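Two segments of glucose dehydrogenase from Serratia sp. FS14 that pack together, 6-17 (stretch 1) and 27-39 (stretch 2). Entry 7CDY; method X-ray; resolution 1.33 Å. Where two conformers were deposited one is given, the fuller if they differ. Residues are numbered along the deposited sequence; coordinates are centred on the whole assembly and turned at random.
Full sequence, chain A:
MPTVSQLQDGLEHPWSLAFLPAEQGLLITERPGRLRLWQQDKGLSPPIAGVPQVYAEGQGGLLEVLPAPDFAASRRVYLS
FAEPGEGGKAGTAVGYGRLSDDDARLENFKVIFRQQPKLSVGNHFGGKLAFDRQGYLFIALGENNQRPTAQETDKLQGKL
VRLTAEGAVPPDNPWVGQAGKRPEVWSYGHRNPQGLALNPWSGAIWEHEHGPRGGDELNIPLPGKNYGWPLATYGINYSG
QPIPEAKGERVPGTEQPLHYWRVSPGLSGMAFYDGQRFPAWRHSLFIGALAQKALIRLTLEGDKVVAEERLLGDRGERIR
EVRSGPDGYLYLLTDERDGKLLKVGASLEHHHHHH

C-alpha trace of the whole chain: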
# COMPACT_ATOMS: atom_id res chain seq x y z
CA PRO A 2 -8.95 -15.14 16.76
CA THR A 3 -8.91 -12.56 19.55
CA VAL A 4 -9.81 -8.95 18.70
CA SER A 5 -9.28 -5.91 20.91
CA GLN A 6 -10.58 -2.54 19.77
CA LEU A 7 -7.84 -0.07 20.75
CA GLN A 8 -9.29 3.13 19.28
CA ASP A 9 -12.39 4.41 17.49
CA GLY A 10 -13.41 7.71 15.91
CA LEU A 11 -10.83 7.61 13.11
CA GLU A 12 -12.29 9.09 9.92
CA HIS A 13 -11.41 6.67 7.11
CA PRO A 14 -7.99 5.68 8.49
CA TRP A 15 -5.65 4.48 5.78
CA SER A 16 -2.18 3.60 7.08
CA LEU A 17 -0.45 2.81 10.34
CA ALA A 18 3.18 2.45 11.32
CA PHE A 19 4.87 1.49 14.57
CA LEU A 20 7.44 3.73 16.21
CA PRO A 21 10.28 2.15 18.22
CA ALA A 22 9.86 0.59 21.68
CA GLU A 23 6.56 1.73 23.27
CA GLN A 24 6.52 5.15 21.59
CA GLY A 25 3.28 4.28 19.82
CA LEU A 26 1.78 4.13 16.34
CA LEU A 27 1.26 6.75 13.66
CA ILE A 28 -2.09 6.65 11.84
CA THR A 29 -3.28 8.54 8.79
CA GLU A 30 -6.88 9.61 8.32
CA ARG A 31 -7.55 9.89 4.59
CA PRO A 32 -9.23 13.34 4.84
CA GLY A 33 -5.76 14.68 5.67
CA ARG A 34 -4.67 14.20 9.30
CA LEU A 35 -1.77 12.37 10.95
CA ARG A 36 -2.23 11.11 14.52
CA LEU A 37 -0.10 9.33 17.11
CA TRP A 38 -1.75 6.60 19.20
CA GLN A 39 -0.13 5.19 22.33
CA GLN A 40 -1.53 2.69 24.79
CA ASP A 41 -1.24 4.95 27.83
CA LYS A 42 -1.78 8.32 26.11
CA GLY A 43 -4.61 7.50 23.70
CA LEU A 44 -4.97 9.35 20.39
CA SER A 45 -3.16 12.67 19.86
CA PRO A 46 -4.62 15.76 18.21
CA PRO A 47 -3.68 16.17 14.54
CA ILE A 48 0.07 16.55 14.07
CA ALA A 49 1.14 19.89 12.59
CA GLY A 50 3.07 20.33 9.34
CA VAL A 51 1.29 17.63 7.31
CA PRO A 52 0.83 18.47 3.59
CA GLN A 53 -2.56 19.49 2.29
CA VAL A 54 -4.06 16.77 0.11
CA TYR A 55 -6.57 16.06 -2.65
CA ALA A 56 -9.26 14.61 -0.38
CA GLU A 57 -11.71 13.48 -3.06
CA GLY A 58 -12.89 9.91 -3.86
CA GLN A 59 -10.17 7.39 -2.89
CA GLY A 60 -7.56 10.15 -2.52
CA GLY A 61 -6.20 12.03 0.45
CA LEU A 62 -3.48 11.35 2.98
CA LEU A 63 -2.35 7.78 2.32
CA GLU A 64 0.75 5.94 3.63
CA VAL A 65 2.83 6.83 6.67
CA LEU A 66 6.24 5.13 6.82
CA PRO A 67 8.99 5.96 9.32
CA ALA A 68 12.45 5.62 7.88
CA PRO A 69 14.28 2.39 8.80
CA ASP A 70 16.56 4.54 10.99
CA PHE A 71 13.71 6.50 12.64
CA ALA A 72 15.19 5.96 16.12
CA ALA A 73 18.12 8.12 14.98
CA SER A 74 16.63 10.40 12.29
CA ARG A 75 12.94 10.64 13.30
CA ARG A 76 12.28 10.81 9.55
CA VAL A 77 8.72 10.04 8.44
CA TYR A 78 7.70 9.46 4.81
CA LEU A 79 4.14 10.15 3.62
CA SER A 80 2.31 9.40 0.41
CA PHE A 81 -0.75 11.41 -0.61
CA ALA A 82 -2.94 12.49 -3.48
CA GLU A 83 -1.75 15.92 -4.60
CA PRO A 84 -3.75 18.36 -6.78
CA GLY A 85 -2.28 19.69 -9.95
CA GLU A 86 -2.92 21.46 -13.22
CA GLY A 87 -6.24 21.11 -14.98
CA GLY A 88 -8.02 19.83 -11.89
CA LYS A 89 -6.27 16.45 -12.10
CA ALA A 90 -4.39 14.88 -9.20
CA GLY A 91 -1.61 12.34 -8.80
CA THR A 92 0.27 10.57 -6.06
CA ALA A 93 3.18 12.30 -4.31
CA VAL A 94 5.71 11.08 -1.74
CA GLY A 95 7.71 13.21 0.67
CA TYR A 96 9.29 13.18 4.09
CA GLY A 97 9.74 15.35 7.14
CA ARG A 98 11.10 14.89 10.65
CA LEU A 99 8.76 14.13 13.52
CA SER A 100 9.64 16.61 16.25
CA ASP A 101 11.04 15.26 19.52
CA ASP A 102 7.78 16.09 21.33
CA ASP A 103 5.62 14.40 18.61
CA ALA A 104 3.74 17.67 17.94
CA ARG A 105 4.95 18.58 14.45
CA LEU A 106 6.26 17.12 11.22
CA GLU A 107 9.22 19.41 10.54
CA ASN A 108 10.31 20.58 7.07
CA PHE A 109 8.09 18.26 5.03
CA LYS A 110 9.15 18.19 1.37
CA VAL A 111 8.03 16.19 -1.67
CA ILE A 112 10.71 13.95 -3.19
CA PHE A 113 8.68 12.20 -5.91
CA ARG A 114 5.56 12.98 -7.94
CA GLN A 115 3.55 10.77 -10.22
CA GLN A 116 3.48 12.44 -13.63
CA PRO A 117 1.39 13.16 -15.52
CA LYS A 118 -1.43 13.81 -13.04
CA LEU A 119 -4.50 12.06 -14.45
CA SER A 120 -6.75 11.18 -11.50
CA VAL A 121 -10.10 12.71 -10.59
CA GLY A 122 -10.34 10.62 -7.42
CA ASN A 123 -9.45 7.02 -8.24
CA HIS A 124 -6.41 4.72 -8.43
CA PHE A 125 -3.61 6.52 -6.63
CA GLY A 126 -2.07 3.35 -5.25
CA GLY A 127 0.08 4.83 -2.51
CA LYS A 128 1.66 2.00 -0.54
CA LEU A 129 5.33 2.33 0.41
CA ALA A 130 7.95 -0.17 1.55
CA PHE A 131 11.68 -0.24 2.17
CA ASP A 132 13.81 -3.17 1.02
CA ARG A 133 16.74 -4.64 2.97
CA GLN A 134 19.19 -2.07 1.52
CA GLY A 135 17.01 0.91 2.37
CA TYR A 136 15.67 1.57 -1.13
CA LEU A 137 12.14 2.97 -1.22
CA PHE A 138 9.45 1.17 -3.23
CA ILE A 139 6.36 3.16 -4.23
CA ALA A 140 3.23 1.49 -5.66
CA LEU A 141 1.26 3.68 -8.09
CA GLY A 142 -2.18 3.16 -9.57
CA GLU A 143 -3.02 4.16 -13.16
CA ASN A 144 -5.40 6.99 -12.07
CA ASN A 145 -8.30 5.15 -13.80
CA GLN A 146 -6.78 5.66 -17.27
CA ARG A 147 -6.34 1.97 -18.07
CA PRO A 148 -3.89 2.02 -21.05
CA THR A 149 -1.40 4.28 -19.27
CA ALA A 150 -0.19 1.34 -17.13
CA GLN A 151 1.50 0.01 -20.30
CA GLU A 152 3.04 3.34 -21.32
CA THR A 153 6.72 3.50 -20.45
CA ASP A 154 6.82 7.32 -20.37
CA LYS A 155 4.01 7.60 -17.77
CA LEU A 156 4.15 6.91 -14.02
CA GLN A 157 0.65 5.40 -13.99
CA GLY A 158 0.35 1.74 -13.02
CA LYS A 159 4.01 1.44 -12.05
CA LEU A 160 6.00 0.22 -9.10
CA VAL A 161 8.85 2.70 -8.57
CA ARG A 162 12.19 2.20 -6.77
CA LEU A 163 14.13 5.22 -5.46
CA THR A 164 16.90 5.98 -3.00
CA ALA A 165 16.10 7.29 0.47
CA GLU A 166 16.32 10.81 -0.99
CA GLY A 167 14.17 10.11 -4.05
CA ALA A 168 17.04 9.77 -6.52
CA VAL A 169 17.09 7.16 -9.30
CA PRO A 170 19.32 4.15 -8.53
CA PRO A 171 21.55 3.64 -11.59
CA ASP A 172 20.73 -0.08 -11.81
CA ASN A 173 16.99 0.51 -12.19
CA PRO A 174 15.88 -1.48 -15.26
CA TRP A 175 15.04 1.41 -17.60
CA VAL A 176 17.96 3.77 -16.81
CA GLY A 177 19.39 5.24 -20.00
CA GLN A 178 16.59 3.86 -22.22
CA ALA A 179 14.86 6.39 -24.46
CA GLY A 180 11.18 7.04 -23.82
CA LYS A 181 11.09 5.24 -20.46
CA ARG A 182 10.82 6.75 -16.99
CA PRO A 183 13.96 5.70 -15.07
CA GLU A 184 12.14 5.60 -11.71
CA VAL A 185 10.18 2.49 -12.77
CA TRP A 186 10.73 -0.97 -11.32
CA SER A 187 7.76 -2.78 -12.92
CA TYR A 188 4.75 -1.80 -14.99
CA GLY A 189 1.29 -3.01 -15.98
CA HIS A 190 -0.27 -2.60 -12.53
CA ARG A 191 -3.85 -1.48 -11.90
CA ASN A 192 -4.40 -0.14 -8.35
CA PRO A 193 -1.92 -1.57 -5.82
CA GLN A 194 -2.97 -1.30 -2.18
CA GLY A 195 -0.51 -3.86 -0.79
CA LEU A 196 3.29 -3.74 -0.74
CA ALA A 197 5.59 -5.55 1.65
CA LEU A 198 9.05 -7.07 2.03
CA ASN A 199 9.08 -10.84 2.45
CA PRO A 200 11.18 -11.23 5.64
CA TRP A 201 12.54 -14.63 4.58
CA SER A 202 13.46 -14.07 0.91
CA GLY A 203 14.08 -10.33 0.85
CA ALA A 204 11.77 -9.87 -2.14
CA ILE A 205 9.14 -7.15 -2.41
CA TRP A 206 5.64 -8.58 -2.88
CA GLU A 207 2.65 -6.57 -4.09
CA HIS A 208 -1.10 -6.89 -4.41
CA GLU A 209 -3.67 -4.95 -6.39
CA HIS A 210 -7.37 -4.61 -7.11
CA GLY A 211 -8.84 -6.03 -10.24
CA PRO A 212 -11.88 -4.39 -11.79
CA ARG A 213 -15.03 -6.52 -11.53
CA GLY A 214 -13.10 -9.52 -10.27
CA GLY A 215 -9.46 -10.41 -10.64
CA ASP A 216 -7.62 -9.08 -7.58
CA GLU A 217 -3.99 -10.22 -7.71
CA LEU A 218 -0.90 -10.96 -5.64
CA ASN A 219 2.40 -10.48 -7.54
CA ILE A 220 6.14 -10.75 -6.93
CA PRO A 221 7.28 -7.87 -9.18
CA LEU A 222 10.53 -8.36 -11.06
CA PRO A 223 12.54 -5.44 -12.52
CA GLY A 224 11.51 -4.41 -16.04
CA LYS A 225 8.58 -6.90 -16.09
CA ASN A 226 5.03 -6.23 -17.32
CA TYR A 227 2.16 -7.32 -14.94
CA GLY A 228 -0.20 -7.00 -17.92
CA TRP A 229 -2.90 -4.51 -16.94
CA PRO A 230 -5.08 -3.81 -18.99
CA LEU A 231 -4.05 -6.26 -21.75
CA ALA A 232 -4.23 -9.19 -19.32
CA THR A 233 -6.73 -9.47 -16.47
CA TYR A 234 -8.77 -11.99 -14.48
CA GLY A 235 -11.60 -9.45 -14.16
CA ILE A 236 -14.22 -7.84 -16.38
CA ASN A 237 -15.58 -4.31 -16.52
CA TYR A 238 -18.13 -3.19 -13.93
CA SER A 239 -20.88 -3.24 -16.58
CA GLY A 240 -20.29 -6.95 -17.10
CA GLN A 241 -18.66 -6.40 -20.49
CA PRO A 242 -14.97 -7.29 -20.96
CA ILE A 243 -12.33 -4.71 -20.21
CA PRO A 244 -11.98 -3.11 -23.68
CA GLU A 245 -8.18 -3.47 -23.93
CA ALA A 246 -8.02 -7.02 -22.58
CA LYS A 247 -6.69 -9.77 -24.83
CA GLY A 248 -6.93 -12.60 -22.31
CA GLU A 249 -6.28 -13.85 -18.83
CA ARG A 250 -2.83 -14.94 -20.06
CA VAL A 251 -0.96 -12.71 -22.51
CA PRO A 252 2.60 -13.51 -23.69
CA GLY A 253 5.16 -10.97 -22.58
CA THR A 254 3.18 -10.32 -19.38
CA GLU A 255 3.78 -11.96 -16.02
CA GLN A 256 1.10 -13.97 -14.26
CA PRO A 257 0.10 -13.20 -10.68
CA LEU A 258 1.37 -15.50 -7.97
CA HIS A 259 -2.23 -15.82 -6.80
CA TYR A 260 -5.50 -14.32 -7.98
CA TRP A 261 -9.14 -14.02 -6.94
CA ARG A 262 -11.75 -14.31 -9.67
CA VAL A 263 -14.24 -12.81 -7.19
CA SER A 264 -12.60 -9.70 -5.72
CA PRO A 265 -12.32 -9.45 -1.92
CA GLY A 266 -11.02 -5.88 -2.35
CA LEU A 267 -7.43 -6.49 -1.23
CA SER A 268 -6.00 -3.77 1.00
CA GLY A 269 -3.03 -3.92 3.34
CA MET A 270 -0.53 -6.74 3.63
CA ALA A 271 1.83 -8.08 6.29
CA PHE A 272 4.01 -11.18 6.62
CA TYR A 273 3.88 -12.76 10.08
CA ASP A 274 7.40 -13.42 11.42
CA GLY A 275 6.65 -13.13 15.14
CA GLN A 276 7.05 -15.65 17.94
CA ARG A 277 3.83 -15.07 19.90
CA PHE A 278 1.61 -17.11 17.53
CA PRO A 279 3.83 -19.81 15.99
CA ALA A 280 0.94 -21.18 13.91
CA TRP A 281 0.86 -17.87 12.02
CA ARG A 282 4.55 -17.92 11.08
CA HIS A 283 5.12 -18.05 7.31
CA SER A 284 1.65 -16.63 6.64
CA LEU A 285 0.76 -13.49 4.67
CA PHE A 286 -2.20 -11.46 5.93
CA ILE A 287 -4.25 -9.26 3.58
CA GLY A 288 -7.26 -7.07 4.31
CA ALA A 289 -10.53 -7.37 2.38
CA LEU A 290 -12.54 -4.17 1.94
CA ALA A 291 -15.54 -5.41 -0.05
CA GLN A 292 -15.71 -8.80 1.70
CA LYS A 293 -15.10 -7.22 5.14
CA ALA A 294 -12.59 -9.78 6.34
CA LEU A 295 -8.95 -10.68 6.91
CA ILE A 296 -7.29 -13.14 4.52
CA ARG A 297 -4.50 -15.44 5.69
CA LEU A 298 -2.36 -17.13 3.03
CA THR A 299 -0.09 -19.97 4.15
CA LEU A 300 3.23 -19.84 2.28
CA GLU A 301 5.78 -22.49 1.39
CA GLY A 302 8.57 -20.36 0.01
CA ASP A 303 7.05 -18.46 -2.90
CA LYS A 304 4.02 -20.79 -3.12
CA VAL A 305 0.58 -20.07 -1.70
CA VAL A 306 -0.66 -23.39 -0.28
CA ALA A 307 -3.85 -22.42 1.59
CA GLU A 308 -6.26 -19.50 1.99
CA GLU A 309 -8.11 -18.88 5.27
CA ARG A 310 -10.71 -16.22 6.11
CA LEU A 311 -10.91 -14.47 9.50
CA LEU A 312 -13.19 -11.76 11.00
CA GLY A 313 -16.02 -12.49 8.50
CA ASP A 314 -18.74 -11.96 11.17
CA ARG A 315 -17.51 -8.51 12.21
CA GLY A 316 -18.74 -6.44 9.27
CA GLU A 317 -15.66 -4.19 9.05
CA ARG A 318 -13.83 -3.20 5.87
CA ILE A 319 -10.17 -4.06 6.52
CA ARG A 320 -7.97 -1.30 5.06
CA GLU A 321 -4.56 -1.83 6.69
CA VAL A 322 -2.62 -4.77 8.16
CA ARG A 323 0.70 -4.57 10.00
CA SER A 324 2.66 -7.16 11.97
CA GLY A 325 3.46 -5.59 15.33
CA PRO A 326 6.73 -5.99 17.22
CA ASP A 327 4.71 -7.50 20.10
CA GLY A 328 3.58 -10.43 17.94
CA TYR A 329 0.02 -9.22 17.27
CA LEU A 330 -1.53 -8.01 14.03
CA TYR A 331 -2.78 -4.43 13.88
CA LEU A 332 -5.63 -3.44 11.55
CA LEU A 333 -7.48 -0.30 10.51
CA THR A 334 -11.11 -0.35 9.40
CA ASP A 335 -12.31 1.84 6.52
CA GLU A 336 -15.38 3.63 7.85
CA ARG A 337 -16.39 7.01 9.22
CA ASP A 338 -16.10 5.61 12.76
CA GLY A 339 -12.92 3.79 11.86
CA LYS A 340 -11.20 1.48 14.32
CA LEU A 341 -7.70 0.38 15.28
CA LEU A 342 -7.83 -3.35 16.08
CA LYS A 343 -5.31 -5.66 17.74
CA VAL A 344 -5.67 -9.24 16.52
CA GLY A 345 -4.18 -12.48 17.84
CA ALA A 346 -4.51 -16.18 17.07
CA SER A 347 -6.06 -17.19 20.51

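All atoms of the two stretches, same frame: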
# COMPACT_ATOMS: atom_id res chain seq x y z
N GLN A 6 -10.44 -3.86 20.37
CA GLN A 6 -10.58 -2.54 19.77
C GLN A 6 -9.77 -1.55 20.61
O GLN A 6 -10.10 -1.31 21.78
CB GLN A 6 -12.04 -2.13 19.70
CG GLN A 6 -12.24 -0.75 19.11
CD GLN A 6 -13.70 -0.40 18.93
OE1 GLN A 6 -14.41 -1.05 18.17
NE2 GLN A 6 -14.15 0.62 19.63
N LEU A 7 -8.72 -0.99 20.03
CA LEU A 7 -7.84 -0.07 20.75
C LEU A 7 -8.26 1.38 20.61
O LEU A 7 -7.94 2.19 21.49
CB LEU A 7 -6.40 -0.21 20.26
CG LEU A 7 -5.78 -1.61 20.30
CD1 LEU A 7 -4.36 -1.57 19.78
CD2 LEU A 7 -5.84 -2.16 21.72
N GLN A 8 -8.94 1.74 19.53
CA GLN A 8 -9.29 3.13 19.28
C GLN A 8 -10.44 3.16 18.29
O GLN A 8 -10.51 2.32 17.39
CB GLN A 8 -8.09 3.90 18.72
CG GLN A 8 -8.34 5.38 18.50
CD GLN A 8 -8.64 6.10 19.80
OE1 GLN A 8 -7.91 5.98 20.77
NE2 GLN A 8 -9.73 6.86 19.81
N ASP A 9 -11.32 4.14 18.45
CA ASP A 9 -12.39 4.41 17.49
C ASP A 9 -12.33 5.86 17.04
O ASP A 9 -11.37 6.58 17.36
CB ASP A 9 -13.76 4.07 18.11
CG ASP A 9 -14.11 4.96 19.30
OD1 ASP A 9 -13.26 5.72 19.78
OD2 ASP A 9 -15.27 4.89 19.75
N GLY A 10 -13.34 6.31 16.30
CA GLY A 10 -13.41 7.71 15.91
C GLY A 10 -12.35 8.16 14.94
O GLY A 10 -12.00 9.35 14.91
N LEU A 11 -11.80 7.26 14.13
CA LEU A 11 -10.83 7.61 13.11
C LEU A 11 -11.58 7.72 11.79
O LEU A 11 -12.24 6.77 11.38
CB LEU A 11 -9.76 6.54 13.00
CG LEU A 11 -8.85 6.38 14.21
CD1 LEU A 11 -8.21 5.01 14.21
CD2 LEU A 11 -7.79 7.48 14.24
N GLU A 12 -11.50 8.88 11.14
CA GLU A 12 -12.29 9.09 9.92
C GLU A 12 -11.55 8.50 8.72
O GLU A 12 -10.56 9.07 8.25
CB GLU A 12 -12.60 10.57 9.71
CG GLU A 12 -13.56 10.79 8.55
CD GLU A 12 -13.88 12.25 8.29
OE1 GLU A 12 -14.80 12.50 7.48
OE2 GLU A 12 -13.23 13.14 8.87
N HIS A 13 -12.03 7.37 8.23
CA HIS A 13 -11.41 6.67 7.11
C HIS A 13 -9.89 6.54 7.27
O HIS A 13 -9.12 7.05 6.46
CB HIS A 13 -11.78 7.33 5.78
CG HIS A 13 -13.24 7.24 5.49
ND1 HIS A 13 -13.84 6.08 5.03
CD2 HIS A 13 -14.24 8.14 5.64
CE1 HIS A 13 -15.13 6.28 4.88
NE2 HIS A 13 -15.41 7.52 5.25
N PRO A 14 -9.43 5.88 8.33
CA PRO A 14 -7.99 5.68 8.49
C PRO A 14 -7.45 4.84 7.36
O PRO A 14 -8.15 3.98 6.80
CB PRO A 14 -7.89 4.96 9.84
CG PRO A 14 -9.20 4.19 9.93
CD PRO A 14 -10.23 5.10 9.29
N TRP A 15 -6.20 5.09 6.99
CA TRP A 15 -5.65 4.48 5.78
C TRP A 15 -4.38 3.70 6.04
O TRP A 15 -4.21 2.61 5.49
CB TRP A 15 -5.40 5.54 4.70
CG TRP A 15 -5.46 5.03 3.28
CD1 TRP A 15 -6.57 4.95 2.49
CD2 TRP A 15 -4.37 4.52 2.50
NE1 TRP A 15 -6.24 4.44 1.26
CE2 TRP A 15 -4.89 4.18 1.23
CE3 TRP A 15 -3.00 4.36 2.73
CZ2 TRP A 15 -4.09 3.66 0.20
CZ3 TRP A 15 -2.21 3.85 1.72
CH2 TRP A 15 -2.76 3.51 0.47
N SER A 16 -3.48 4.21 6.87
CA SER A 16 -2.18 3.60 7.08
C SER A 16 -1.82 3.69 8.55
O SER A 16 -2.20 4.64 9.24
CB SER A 16 -1.11 4.37 6.27
OG SER A 16 0.21 3.85 6.41
N LEU A 17 -1.06 2.71 9.02
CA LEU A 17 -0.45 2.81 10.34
C LEU A 17 1.00 2.35 10.27
O LEU A 17 1.38 1.55 9.42
CB LEU A 17 -1.22 2.04 11.43
CG LEU A 17 -1.03 0.53 11.49
CD1 LEU A 17 0.12 0.12 12.42
CD2 LEU A 17 -2.33 -0.14 11.92
N LEU A 27 1.81 5.67 14.45
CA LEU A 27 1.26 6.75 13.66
C LEU A 27 0.14 6.21 12.80
O LEU A 27 0.21 5.08 12.30
CB LEU A 27 2.35 7.37 12.77
CG LEU A 27 3.48 8.12 13.49
CD1 LEU A 27 4.61 8.45 12.52
CD2 LEU A 27 2.97 9.38 14.15
N ILE A 28 -0.91 7.03 12.62
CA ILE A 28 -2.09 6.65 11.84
C ILE A 28 -2.45 7.81 10.94
O ILE A 28 -2.52 8.95 11.41
CB ILE A 28 -3.29 6.34 12.76
CG1 ILE A 28 -2.95 5.25 13.76
CG2 ILE A 28 -4.52 5.95 11.93
CD1 ILE A 28 -4.09 4.90 14.70
N THR A 29 -2.71 7.53 9.67
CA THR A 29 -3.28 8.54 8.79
C THR A 29 -4.80 8.39 8.73
O THR A 29 -5.33 7.28 8.70
CB THR A 29 -2.71 8.47 7.37
OG1 THR A 29 -3.04 7.20 6.80
CG2 THR A 29 -1.20 8.66 7.40
N GLU A 30 -5.48 9.53 8.69
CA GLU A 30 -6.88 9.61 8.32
C GLU A 30 -6.91 10.19 6.92
O GLU A 30 -6.33 11.26 6.67
CB GLU A 30 -7.65 10.51 9.28
CG GLU A 30 -7.74 9.99 10.72
CD GLU A 30 -8.41 10.99 11.63
OE1 GLU A 30 -9.63 10.84 11.89
OE2 GLU A 30 -7.75 11.95 12.05
N ARG A 31 -7.54 9.47 5.99
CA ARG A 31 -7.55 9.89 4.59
C ARG A 31 -7.95 11.34 4.36
O ARG A 31 -7.34 11.98 3.49
CB ARG A 31 -8.37 8.91 3.73
CG ARG A 31 -8.18 9.11 2.23
CD ARG A 31 -8.93 8.07 1.40
NE ARG A 31 -10.36 8.11 1.70
CZ ARG A 31 -11.22 7.11 1.50
NH1 ARG A 31 -10.80 5.96 0.97
NH2 ARG A 31 -12.49 7.27 1.81
N PRO A 32 -8.91 11.92 5.08
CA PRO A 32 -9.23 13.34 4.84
C PRO A 32 -8.06 14.29 5.00
O PRO A 32 -8.14 15.43 4.52
CB PRO A 32 -10.34 13.63 5.86
CG PRO A 32 -11.00 12.33 6.05
CD PRO A 32 -9.91 11.29 5.97
N GLY A 33 -6.98 13.89 5.68
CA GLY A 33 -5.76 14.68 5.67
C GLY A 33 -5.08 14.92 7.01
O GLY A 33 -4.38 15.92 7.16
N ARG A 34 -5.25 14.02 7.97
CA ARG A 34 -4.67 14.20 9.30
C ARG A 34 -3.76 13.03 9.66
O ARG A 34 -4.03 11.88 9.31
CB ARG A 34 -5.75 14.33 10.37
CG ARG A 34 -6.66 15.52 10.16
CD ARG A 34 -7.79 15.53 11.19
NE ARG A 34 -8.74 14.43 11.03
CZ ARG A 34 -9.80 14.47 10.24
NH1 ARG A 34 -10.05 15.53 9.50
NH2 ARG A 34 -10.62 13.42 10.17
N LEU A 35 -2.69 13.35 10.39
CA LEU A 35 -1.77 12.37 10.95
C LEU A 35 -1.90 12.41 12.47
O LEU A 35 -1.88 13.49 13.06
CB LEU A 35 -0.33 12.69 10.55
CG LEU A 35 0.75 11.70 11.01
CD1 LEU A 35 0.61 10.39 10.27
CD2 LEU A 35 2.13 12.27 10.76
N ARG A 36 -2.05 11.24 13.08
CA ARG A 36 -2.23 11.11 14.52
C ARG A 36 -1.18 10.16 15.08
O ARG A 36 -0.61 9.33 14.36
CB ARG A 36 -3.62 10.55 14.87
CG ARG A 36 -4.77 11.03 13.97
CD ARG A 36 -5.06 12.51 14.19
NE ARG A 36 -5.69 12.75 15.49
CZ ARG A 36 -7.00 12.85 15.67
NH1 ARG A 36 -7.84 12.72 14.65
NH2 ARG A 36 -7.48 13.07 16.89
N LEU A 37 -0.93 10.27 16.38
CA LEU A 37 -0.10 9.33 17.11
C LEU A 37 -0.96 8.68 18.19
O LEU A 37 -1.55 9.38 19.02
CB LEU A 37 1.11 10.02 17.75
CG LEU A 37 2.06 9.15 18.58
CD1 LEU A 37 2.70 8.05 17.76
CD2 LEU A 37 3.13 10.01 19.24
N TRP A 38 -1.02 7.35 18.18
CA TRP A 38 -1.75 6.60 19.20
C TRP A 38 -0.74 5.88 20.08
O TRP A 38 0.22 5.28 19.59
CB TRP A 38 -2.70 5.58 18.58
CG TRP A 38 -3.52 4.83 19.61
CD1 TRP A 38 -4.74 5.19 20.11
CD2 TRP A 38 -3.15 3.61 20.28
NE1 TRP A 38 -5.15 4.27 21.04
CE2 TRP A 38 -4.20 3.29 21.16
CE3 TRP A 38 -2.04 2.76 20.21
CZ2 TRP A 38 -4.17 2.16 21.98
CZ3 TRP A 38 -2.01 1.63 21.02
CH2 TRP A 38 -3.07 1.34 21.89
N GLN A 39 -0.95 5.95 21.40
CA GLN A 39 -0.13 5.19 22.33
C GLN A 39 -1.02 4.62 23.42
O GLN A 39 -2.03 5.22 23.79
CB GLN A 39 0.99 6.06 22.91
CG GLN A 39 2.20 5.27 23.39
CD GLN A 39 2.12 4.97 24.87
OE1 GLN A 39 1.32 5.56 25.59
NE2 GLN A 39 2.97 4.06 25.34
O HOH W 1 -10.85 11.98 13.86
O HOH W 2 -12.74 15.67 8.12
O HOH W 3 -8.42 5.17 -0.57

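Neighbouring β-strands are zipped by their backbones, and a buried charge is tolerated where it is fully paired; this segment of glucose dehydrogenase illustrates both principles. Strand 27-30 runs antiparallel to strand 14-17. At its start, the carbonyl of Leu-27 accepts a CA-H...O contact from Leu-17 (CA to O, 3.1 Å). Ile-28 turns its side chain to the same face as Pro-14 and Leu-17, packing CG2 against Pro-14 CB at 4.1 Å and CD1 against Leu-11 CD1 at 4.2 Å. Thr-29 carries the zipper: its N donates to Ser-16 O (3.0 Å), and its O accepts from Trp-15 N (2.9 Å).

Glu-30 is the buried charge. Its OE1 receives the backbone N of Glu-12 at 2.8 Å, while its OE2 forms salt bridges with Arg-34 NE (2.9 Å) and Arg-36 NH1 (2.7 Å), so one carboxylate ties the loop to the hairpin. Arg-31 extends the backbone pairing, its N donating to His-13 O (2.9 Å), and lays NH2 over one face of the His-13 ring. Pro-32 packs against Glu-12, CG to CD at 3.6 Å. After the turn, Arg-34 NH2 bridges to Glu-12 OE2 at 2.9 Å, linking two acids through one guanidinium. Finally, Trp-38 rests its CZ2 against Leu-7 CB (3.7 Å), an apolar contact beyond the paired strands.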